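Local coordinates for protein tyrosine--tRNA ligase (Pyrococcus horikoshii, PDB 2CYC) that probably attaches tyrosine to tRNA(Tyr) in two steps, activating the amino acid with ATP to tyrosyl-AMP and then passing it to the acceptor end of the tRNA, at residues Ala73-Trp78 with Gly85-Ile90; Gly39-Gly44 with Asn80-Gly85; Thr303-His308 with Leu337-Ala342. All blocks are in the same frame, centred on the assembly; numbering follows the deposited sequence.

Contact 1 of 3, residues Ala73-Trp78 with Gly85-Ile90. With TYR (tyrosine), chain C.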
loop_
_atom_site.group_PDB
_atom_site.type_symbol
_atom_site.label_atom_id
_atom_site.label_comp_id
_atom_site.label_asym_id
_atom_site.label_seq_id
_atom_site.Cartn_x
_atom_site.Cartn_y
_atom_site.Cartn_z
ATOM N N ALA A 73 -10.979 -13.804 1.497
ATOM C CA ALA A 73 -9.824 -12.901 1.530
ATOM C C ALA A 73 -8.468 -13.582 1.683
ATOM O O ALA A 73 -7.847 -13.486 2.750
ATOM C CB ALA A 73 -10.029 -11.872 2.651
ATOM N N ASP A 74 -7.989 -14.227 0.611
ATOM C CA ASP A 74 -6.722 -14.950 0.680
ATOM C C ASP A 74 -5.461 -14.113 0.905
ATOM O O ASP A 74 -4.749 -14.354 1.883
ATOM C CB ASP A 74 -6.553 -15.914 -0.528
ATOM C CG ASP A 74 -6.701 -15.235 -1.894
ATOM O OD1 ASP A 74 -7.068 -14.039 -1.979
ATOM O OD2 ASP A 74 -6.452 -15.934 -2.904
ATOM N N TRP A 75 -5.177 -13.137 0.039
ATOM C CA TRP A 75 -3.981 -12.309 0.235
ATOM C C TRP A 75 -4.067 -11.591 1.574
ATOM O O TRP A 75 -3.053 -11.407 2.256
ATOM C CB TRP A 75 -3.816 -11.263 -0.878
ATOM C CG TRP A 75 -3.353 -11.815 -2.186
ATOM C CD1 TRP A 75 -3.476 -13.110 -2.626
ATOM C CD2 TRP A 75 -2.786 -11.075 -3.276
ATOM N NE1 TRP A 75 -3.026 -13.213 -3.923
ATOM C CE2 TRP A 75 -2.598 -11.983 -4.348
ATOM C CE3 TRP A 75 -2.423 -9.731 -3.456
ATOM C CZ2 TRP A 75 -2.063 -11.590 -5.585
ATOM C CZ3 TRP A 75 -1.890 -9.335 -4.689
ATOM C CH2 TRP A 75 -1.716 -10.266 -5.737
ATOM N N HIS A 76 -5.278 -11.184 1.951
ATOM C CA HIS A 76 -5.480 -10.486 3.220
ATOM C C HIS A 76 -5.034 -11.387 4.372
ATOM O O HIS A 76 -4.360 -10.935 5.291
ATOM C CB HIS A 76 -6.959 -10.115 3.429
ATOM C CG HIS A 76 -7.563 -9.339 2.301
ATOM N ND1 HIS A 76 -7.819 -9.897 1.065
ATOM C CD2 HIS A 76 -8.011 -8.061 2.238
ATOM C CE1 HIS A 76 -8.406 -8.998 0.293
ATOM N NE2 HIS A 76 -8.534 -7.875 0.981
ATOM N N SER A 77 -5.427 -12.656 4.319
ATOM C CA SER A 77 -5.070 -13.622 5.357
ATOM C C SER A 77 -3.567 -13.876 5.355
ATOM O O SER A 77 -2.964 -14.093 6.404
ATOM C CB SER A 77 -5.818 -14.942 5.135
ATOM O OG SER A 77 -7.218 -14.739 5.155
ATOM N N TRP A 78 -2.979 -13.865 4.164
ATOM C CA TRP A 78 -1.542 -14.062 3.996
ATOM C C TRP A 78 -0.827 -12.894 4.693
ATOM O O TRP A 78 0.122 -13.084 5.458
ATOM C CB TRP A 78 -1.232 -14.105 2.495
ATOM C CG TRP A 78 0.194 -13.829 2.091
ATOM C CD1 TRP A 78 1.333 -14.322 2.673
ATOM C CD2 TRP A 78 0.624 -13.020 0.986
ATOM N NE1 TRP A 78 2.445 -13.869 1.993
ATOM C CE2 TRP A 78 2.040 -13.067 0.956
ATOM C CE3 TRP A 78 -0.055 -12.257 0.013
ATOM C CZ2 TRP A 78 2.799 -12.377 -0.009
ATOM C CZ3 TRP A 78 0.694 -11.573 -0.948
ATOM C CH2 TRP A 78 2.114 -11.637 -0.950
ATOM N N GLY A 85 1.070 -17.920 7.333
ATOM C CA GLY A 85 1.394 -17.084 6.191
ATOM C C GLY A 85 1.658 -17.829 4.895
ATOM O O GLY A 85 2.311 -17.294 3.997
ATOM N N ASP A 86 1.155 -19.055 4.782
ATOM C CA ASP A 86 1.359 -19.843 3.568
ATOM C C ASP A 86 0.163 -19.604 2.642
ATOM O O ASP A 86 -0.867 -20.281 2.740
ATOM C CB ASP A 86 1.474 -21.338 3.914
ATOM C CG ASP A 86 1.907 -22.193 2.722
ATOM O OD1 ASP A 86 1.413 -21.961 1.592
ATOM O OD2 ASP A 86 2.737 -23.111 2.917
ATOM N N LEU A 87 0.305 -18.635 1.745
ATOM C CA LEU A 87 -0.758 -18.292 0.807
ATOM C C LEU A 87 -1.333 -19.516 0.099
ATOM O O LEU A 87 -2.543 -19.609 -0.097
ATOM C CB LEU A 87 -0.238 -17.285 -0.226
ATOM C CG LEU A 87 -1.249 -16.779 -1.262
ATOM C CD1 LEU A 87 -2.460 -16.174 -0.551
ATOM C CD2 LEU A 87 -0.584 -15.739 -2.151
ATOM N N GLU A 88 -0.463 -20.451 -0.280
ATOM C CA GLU A 88 -0.883 -21.675 -0.963
ATOM C C GLU A 88 -1.879 -22.465 -0.115
ATOM O O GLU A 88 -2.911 -22.917 -0.614
ATOM C CB GLU A 88 0.324 -22.572 -1.227
ATOM C CG GLU A 88 1.415 -21.936 -2.046
ATOM C CD GLU A 88 1.298 -22.296 -3.498
ATOM O OE1 GLU A 88 0.230 -22.014 -4.086
ATOM O OE2 GLU A 88 2.270 -22.864 -4.049
ATOM N N VAL A 89 -1.543 -22.656 1.159
ATOM C CA VAL A 89 -2.405 -23.395 2.064
ATOM C C VAL A 89 -3.690 -22.611 2.313
ATOM O O VAL A 89 -4.777 -23.193 2.404
ATOM C CB VAL A 89 -1.688 -23.684 3.406
ATOM C CG1 VAL A 89 -2.645 -24.356 4.380
ATOM C CG2 VAL A 89 -0.484 -24.596 3.156
ATOM N N ILE A 90 -3.558 -21.289 2.424
ATOM C CA ILE A 90 -4.710 -20.421 2.632
ATOM C C ILE A 90 -5.704 -20.631 1.491
ATOM O O ILE A 90 -6.902 -20.807 1.716
ATOM C CB ILE A 90 -4.262 -18.939 2.688
ATOM C CG1 ILE A 90 -3.643 -18.657 4.058
ATOM C CG2 ILE A 90 -5.443 -17.995 2.403
ATOM C CD1 ILE A 90 -2.878 -17.338 4.134
HETATM N N TYR C . -11.177 -7.990 7.781
HETATM C CA TYR C . -12.157 -9.115 7.695
HETATM C C TYR C . -12.035 -10.024 8.917
HETATM O O TYR C . -11.077 -9.839 9.699
HETATM C CB TYR C . -11.916 -9.928 6.413
HETATM C CG TYR C . -12.165 -9.141 5.140
HETATM C CD1 TYR C . -13.424 -8.610 4.859
HETATM C CD2 TYR C . -11.140 -8.927 4.215
HETATM C CE1 TYR C . -13.656 -7.876 3.682
HETATM C CE2 TYR C . -11.361 -8.209 3.041
HETATM C CZ TYR C . -12.615 -7.682 2.780
HETATM O OH TYR C . -12.822 -6.959 1.618
HETATM O OXT TYR C . -12.894 -10.912 9.075
HETATM O O HOH W 1 4.688 -15.055 4.061
#
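L87 and I90, on the first turn of helix 87-108, pack against the short helix 74-79 in a buried apolar contact of the class I catalytic domain, beside the tyrosine pocket. L87 meets both indoles, W75 and W78. Its CG stands anti to the backbone N (chi1 -178°). Of the methyls beyond, CD1 lies 3.8 Å from W75 CD1 and 3.9 Å from W78 CB; CD2 also touches the W75 rim and lies over one face of the W78 ring, offset toward the rim. I90 fits against the helix backbone instead. Its CG2 meets D74 CA at 3.7 Å, and its CD1 ends 3.5 Å from W78 N, with S77 CB also alongside. Just before helix 87-108, G85 O approaches W78 CD1 at 3.4 Å, and a water accepts from W78 NE1 and donates to G85 O. D86 caps the second helix, OD1 accepting from V89 N at 3.1 Å. On the pocket side, H76 turns one ring face to the bound tyrosine, whose CE2 is 3.4 Å from H76 CD2, and A73 CB touches the same ligand ring. A73 O is gripped from opposite faces of its plane by S77 N and S77 OG; S77 OG is also hydrogen-bonded to I42 N. D74 OD2 is hydrogen-bonded to S122 OG, at the start of helix 122-125, on which W75 also packs. Helix 74-79 follows strand 69-72 directly, with helix 87-108 on one flank and Q132 and I135 of the second subunit packed on L87 and W78, respectively.

Contact 2 of 3, residues Gly39-Gly44 with Asn80-Gly85. With TYR (tyrosine), chain C.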
loop_
_atom_site.group_PDB
_atom_site.type_symbol
_atom_site.label_atom_id
_atom_site.label_comp_id
_atom_site.label_asym_id
_atom_site.label_seq_id
_atom_site.Cartn_x
_atom_site.Cartn_y
_atom_site.Cartn_z
ATOM N N GLY A 39 -16.620 -10.326 3.437
ATOM C CA GLY A 39 -15.341 -10.992 3.304
ATOM C C GLY A 39 -14.920 -11.708 4.569
ATOM O O GLY A 39 -15.299 -11.328 5.678
ATOM N N PHE A 40 -14.130 -12.760 4.404
ATOM C CA PHE A 40 -13.664 -13.514 5.553
ATOM C C PHE A 40 -12.207 -13.866 5.387
ATOM O O PHE A 40 -11.750 -14.205 4.293
ATOM C CB PHE A 40 -14.409 -14.841 5.704
ATOM C CG PHE A 40 -15.890 -14.714 5.784
ATOM C CD1 PHE A 40 -16.667 -14.730 4.626
ATOM C CD2 PHE A 40 -16.521 -14.611 7.018
ATOM C CE1 PHE A 40 -18.048 -14.652 4.702
ATOM C CE2 PHE A 40 -17.906 -14.532 7.101
ATOM C CZ PHE A 40 -18.667 -14.554 5.939
ATOM N N GLU A 41 -11.476 -13.798 6.483
ATOM C CA GLU A 41 -10.095 -14.221 6.449
ATOM C C GLU A 41 -10.194 -15.750 6.474
ATOM O O GLU A 41 -11.209 -16.304 6.903
ATOM C CB GLU A 41 -9.356 -13.725 7.684
ATOM C CG GLU A 41 -8.874 -12.274 7.573
ATOM C CD GLU A 41 -7.771 -11.957 8.577
ATOM O OE1 GLU A 41 -7.289 -12.900 9.238
ATOM O OE2 GLU A 41 -7.386 -10.776 8.702
ATOM N N ILE A 42 -9.151 -16.424 6.011
ATOM C CA ILE A 42 -9.121 -17.884 5.988
ATOM C C ILE A 42 -8.075 -18.301 7.032
ATOM O O ILE A 42 -6.880 -18.049 6.858
ATOM C CB ILE A 42 -8.704 -18.377 4.580
ATOM C CG1 ILE A 42 -9.562 -17.677 3.505
ATOM C CG2 ILE A 42 -8.846 -19.890 4.487
ATOM C CD1 ILE A 42 -11.091 -17.954 3.598
ATOM N N SER A 43 -8.507 -18.927 8.121
ATOM C CA SER A 43 -7.542 -19.301 9.158
ATOM C C SER A 43 -8.031 -20.203 10.277
ATOM O O SER A 43 -7.486 -20.145 11.380
ATOM C CB SER A 43 -6.991 -18.045 9.814
ATOM O OG SER A 43 -8.032 -17.349 10.485
ATOM N N GLY A 44 -9.045 -21.020 10.024
ATOM C CA GLY A 44 -9.531 -21.900 11.071
ATOM C C GLY A 44 -10.938 -22.410 10.834
ATOM O O GLY A 44 -11.551 -22.124 9.799
ATOM N N ASN A 80 -2.058 -11.024 7.000
ATOM C CA ASN A 80 -2.323 -11.094 8.426
ATOM C C ASN A 80 -1.741 -12.330 9.113
ATOM O O ASN A 80 -2.132 -12.671 10.225
ATOM C CB ASN A 80 -3.836 -10.988 8.680
ATOM C CG ASN A 80 -4.144 -10.387 10.037
ATOM O OD1 ASN A 80 -3.270 -9.779 10.656
ATOM N ND2 ASN A 80 -5.383 -10.537 10.500
ATOM N N ASP A 81 -0.804 -12.990 8.438
ATOM C CA ASP A 81 -0.121 -14.176 8.960
ATOM C C ASP A 81 -0.989 -15.372 9.355
ATOM O O ASP A 81 -0.671 -16.074 10.311
ATOM C CB ASP A 81 0.754 -13.791 10.156
ATOM C CG ASP A 81 1.791 -12.743 9.802
ATOM O OD1 ASP A 81 2.483 -12.915 8.774
ATOM O OD2 ASP A 81 1.914 -11.753 10.552
ATOM N N LYS A 82 -2.065 -15.629 8.623
ATOM C CA LYS A 82 -2.908 -16.765 8.972
ATOM C C LYS A 82 -2.339 -18.030 8.367
ATOM O O LYS A 82 -1.653 -17.983 7.343
ATOM C CB LYS A 82 -4.341 -16.552 8.478
ATOM C CG LYS A 82 -5.032 -15.352 9.103
ATOM C CD LYS A 82 -4.921 -15.375 10.619
ATOM C CE LYS A 82 -5.716 -14.238 11.229
ATOM N NZ LYS A 82 -5.394 -14.094 12.672
ATOM N N LEU A 83 -2.624 -19.162 9.005
ATOM C CA LEU A 83 -2.134 -20.429 8.511
ATOM C C LEU A 83 -0.648 -20.299 8.207
ATOM O O LEU A 83 -0.180 -20.660 7.122
ATOM C CB LEU A 83 -2.932 -20.842 7.258
ATOM C CG LEU A 83 -4.371 -21.300 7.578
ATOM C CD1 LEU A 83 -5.235 -21.414 6.319
ATOM C CD2 LEU A 83 -4.296 -22.654 8.291
ATOM N N GLY A 84 0.088 -19.763 9.179
ATOM C CA GLY A 84 1.525 -19.602 9.022
ATOM C C GLY A 84 1.957 -18.782 7.818
ATOM O O GLY A 84 3.076 -18.933 7.330
ATOM N N GLY A 85 1.070 -17.920 7.333
ATOM C CA GLY A 85 1.394 -17.084 6.191
ATOM C C GLY A 85 1.658 -17.829 4.895
ATOM O O GLY A 85 2.311 -17.294 3.997
HETATM N N TYR C . -11.177 -7.990 7.781
HETATM C CA TYR C . -12.157 -9.115 7.695
HETATM C C TYR C . -12.035 -10.024 8.917
HETATM O O TYR C . -11.077 -9.839 9.699
HETATM C CB TYR C . -11.916 -9.928 6.413
HETATM C CG TYR C . -12.165 -9.141 5.140
HETATM C CD1 TYR C . -13.424 -8.610 4.859
HETATM C CD2 TYR C . -11.140 -8.927 4.215
HETATM C CE1 TYR C . -13.656 -7.876 3.682
HETATM C CE2 TYR C . -11.361 -8.209 3.041
HETATM C CZ TYR C . -12.615 -7.682 2.780
HETATM O OH TYR C . -12.822 -6.959 1.618
HETATM O OXT TYR C . -12.894 -10.912 9.075
HETATM O O HOH W 2 -4.397 -19.273 11.198
#
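E41 and K82 each bury more than 50 Å² here, and S43 nearly as much, where the loop after strand 36-40 meets the turn between helices 74-79 and 87-108. The E41 chain runs extended beyond CG and presents its carboxylate to the N80 amide, the two planes 90° apart. N80 ND2 donates to E41 OE2 at 2.7 Å, on the syn lone pair, with the oxygen tilted 25° out of the amide plane. E41 OE2 also bonds Y168 OH, a residue that binds the substrate, while N80 OD1 accepts from R155 NE; the amide is therefore held from both ends and probably helps to orient the glutamate. K82 comes across E41 at about a right angle. Its NZ remains 4.1 Å from E41 OE1, beyond a salt bridge, and the position of that oxygen is doubtful. The aliphatic part of K82 makes the closer fit: K82 CB lies 3.3 Å from S43 CB, tighter than usual, and 3.4 Å from I42 O. L83 CD1 approaches I42 O at 3.8 Å, and a water bridges S43 O to L83 N. D81, with positive phi, is the C-prime residue of a Schellman motif that ends helix 74-79. A side chain at G39 would clash with the ring of the bound tyrosine. The loop thus lines the amino-acid pocket at the end of strand 36-40, in the parallel Rossmann-type sheet of class I synthetases.

Contact 3 of 3, residues Thr303-His308 with Leu337-Ala342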
loop_
_atom_site.group_PDB
_atom_site.type_symbol
_atom_site.label_atom_id
_atom_site.label_comp_id
_atom_site.label_asym_id
_atom_site.label_seq_id
_atom_site.Cartn_x
_atom_site.Cartn_y
_atom_site.Cartn_z
ATOM N N THR A 303 -41.648 -17.504 17.740
ATOM C CA THR A 303 -41.253 -18.851 17.393
ATOM C C THR A 303 -41.595 -19.664 18.632
ATOM O O THR A 303 -42.201 -19.142 19.568
ATOM C CB THR A 303 -39.732 -18.939 17.101
ATOM O OG1 THR A 303 -39.367 -20.304 16.845
ATOM C CG2 THR A 303 -38.928 -18.410 18.282
ATOM N N GLU A 304 -41.218 -20.934 18.644
ATOM C CA GLU A 304 -41.493 -21.773 19.794
ATOM C C GLU A 304 -40.227 -22.464 20.267
ATOM O O GLU A 304 -39.630 -23.250 19.532
ATOM C CB GLU A 304 -42.562 -22.818 19.455
ATOM C CG GLU A 304 -43.996 -22.305 19.562
ATOM C CD GLU A 304 -45.023 -23.363 19.187
ATOM O OE1 GLU A 304 -44.888 -24.514 19.651
ATOM O OE2 GLU A 304 -45.967 -23.043 18.433
ATOM N N PHE A 305 -39.809 -22.140 21.486
ATOM C CA PHE A 305 -38.628 -22.758 22.081
ATOM C C PHE A 305 -39.063 -23.369 23.410
ATOM O O PHE A 305 -39.420 -22.653 24.350
ATOM C CB PHE A 305 -37.515 -21.731 22.313
ATOM C CG PHE A 305 -36.270 -22.325 22.922
ATOM C CD1 PHE A 305 -35.634 -23.414 22.320
ATOM C CD2 PHE A 305 -35.736 -21.805 24.099
ATOM C CE1 PHE A 305 -34.480 -23.982 22.884
ATOM C CE2 PHE A 305 -34.576 -22.365 24.676
ATOM C CZ PHE A 305 -33.949 -23.457 24.064
ATOM N N THR A 306 -39.035 -24.694 23.475
ATOM C CA THR A 306 -39.458 -25.405 24.673
ATOM C C THR A 306 -38.332 -25.985 25.516
ATOM O O THR A 306 -37.431 -26.639 25.000
ATOM C CB THR A 306 -40.417 -26.575 24.313
ATOM O OG1 THR A 306 -41.576 -26.056 23.655
ATOM C CG2 THR A 306 -40.858 -27.325 25.574
ATOM N N VAL A 307 -38.392 -25.731 26.819
ATOM C CA VAL A 307 -37.419 -26.279 27.758
ATOM C C VAL A 307 -38.177 -27.359 28.524
ATOM O O VAL A 307 -39.111 -27.056 29.273
ATOM C CB VAL A 307 -36.910 -25.214 28.753
ATOM C CG1 VAL A 307 -35.978 -25.863 29.785
ATOM C CG2 VAL A 307 -36.178 -24.103 28.000
ATOM N N HIS A 308 -37.801 -28.617 28.308
ATOM C CA HIS A 308 -38.461 -29.729 28.979
ATOM C C HIS A 308 -37.875 -29.943 30.366
ATOM O O HIS A 308 -36.658 -30.050 30.523
ATOM C CB HIS A 308 -38.318 -31.020 28.168
ATOM C CG HIS A 308 -38.897 -30.935 26.791
ATOM N ND1 HIS A 308 -38.151 -30.574 25.690
ATOM C CD2 HIS A 308 -40.160 -31.127 26.343
ATOM C CE1 HIS A 308 -38.929 -30.547 24.623
ATOM N NE2 HIS A 308 -40.154 -30.877 24.993
ATOM N N LEU A 337 -29.074 -24.752 34.328
ATOM C CA LEU A 337 -28.971 -26.189 34.057
ATOM C C LEU A 337 -29.909 -26.610 32.926
ATOM O O LEU A 337 -29.512 -27.325 32.007
ATOM C CB LEU A 337 -29.314 -27.013 35.308
ATOM C CG LEU A 337 -28.300 -27.072 36.460
ATOM C CD1 LEU A 337 -28.971 -27.674 37.675
ATOM C CD2 LEU A 337 -27.083 -27.905 36.056
ATOM N N ASP A 338 -31.156 -26.162 32.995
ATOM C CA ASP A 338 -32.139 -26.527 31.983
ATOM C C ASP A 338 -31.969 -25.742 30.684
ATOM O O ASP A 338 -32.092 -26.308 29.600
ATOM C CB ASP A 338 -33.542 -26.353 32.559
ATOM C CG ASP A 338 -33.727 -27.136 33.857
ATOM O OD1 ASP A 338 -33.465 -28.357 33.849
ATOM O OD2 ASP A 338 -34.121 -26.538 34.881
ATOM N N LEU A 339 -31.677 -24.449 30.790
ATOM C CA LEU A 339 -31.471 -23.625 29.599
ATOM C C LEU A 339 -30.296 -24.166 28.770
ATOM O O LEU A 339 -30.417 -24.352 27.555
ATOM C CB LEU A 339 -31.191 -22.170 29.985
ATOM C CG LEU A 339 -30.887 -21.233 28.801
ATOM C CD1 LEU A 339 -32.055 -21.237 27.796
ATOM C CD2 LEU A 339 -30.638 -19.835 29.332
ATOM N N LYS A 340 -29.167 -24.427 29.430
ATOM C CA LYS A 340 -27.988 -24.955 28.738
ATOM C C LYS A 340 -28.294 -26.240 27.965
ATOM O O LYS A 340 -27.878 -26.402 26.817
ATOM C CB LYS A 340 -26.859 -25.249 29.729
ATOM C CG LYS A 340 -26.070 -24.054 30.227
ATOM C CD LYS A 340 -24.983 -24.570 31.167
ATOM C CE LYS A 340 -24.138 -23.462 31.737
ATOM N NZ LYS A 340 -22.993 -24.028 32.501
ATOM N N ASN A 341 -29.004 -27.163 28.605
ATOM C CA ASN A 341 -29.335 -28.414 27.948
ATOM C C ASN A 341 -30.257 -28.172 26.757
ATOM O O ASN A 341 -30.103 -28.789 25.702
ATOM C CB ASN A 341 -29.980 -29.381 28.947
ATOM C CG ASN A 341 -30.617 -30.586 28.269
ATOM O OD1 ASN A 341 -31.842 -30.664 28.151
ATOM N ND2 ASN A 341 -29.790 -31.524 27.810
ATOM N N ALA A 342 -31.209 -27.258 26.906
ATOM C CA ALA A 342 -32.122 -26.992 25.800
ATOM C C ALA A 342 -31.372 -26.335 24.631
ATOM O O ALA A 342 -31.609 -26.666 23.476
ATOM C CB ALA A 342 -33.284 -26.111 26.269
#
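F305 CG stands anti to the backbone N (chi1 -180°) and V307 CG1 does the same (chi1 176°), which sets both atoms toward helix 336-350, where A342, L339 and D338 receive the two side chains. Strand 305-307 is one arm of a two-stranded antiparallel hairpin with 317-319, and one face of that hairpin is laid on the helix; the axes of strand 305-307 and helix segment 337-342 approach to 8.6 Å, with 130° between their directions. The alternation of the strand sets the pattern: F305 and V307 point to the helix, while T306 between them turns away and hydrogen-bonds through OG1 to T318 OG1 on the partner strand. The F305 ring reaches the helix with its far end. F305 CZ lies 3.5 Å from A342 CB, and F305 CE2 has L339 CD1 at 4.2 Å near the plane of the ring, the two side chains crossing at about a right angle. The A342 carbonyl carbon also lies in plane at the ring edge. L339 leaves its helix pointing away from the strand, yet its end swings nearer, and it also packs on V289, L290 and V293 of helix 288-297. Around F305 stand I297 of that same helix and L325 of helix 322-330, so the ring is wedged among several helices. An alanine in place of F305 would probably open a gap where the ring had lain, leaving the A342 methyl and the L339 end without their aromatic partner. V307 meets the same A342 methyl. Its CG2 lies 3.9 Å from A342 CB, while V307 CG1 lies 3.7 Å from D338 CB, one turn earlier in the helix.

In the fold
Contacts 1 and 2 adjoin, with centres 6 Å apart, share G85 and alternate along the chain. They join directly where S77 O meets K82 N at 2.8 Å, probably a hydrogen bond, and where I90 CD1 lies 3.5 Å from K82 O. Both touch the bound tyrosine, contact 1 through A73 and H76 and contact 2 through G39 and E41, so the segments 73-78 and 39-44 line the pocket, while 80-85 and 85-90 pack behind them. Contact 3 is remote: its centre lies 41 Å from that of contact 1 and 36 Å from that of contact 2, about 24 Å from the latter by nearest atoms, away from the annotated sites.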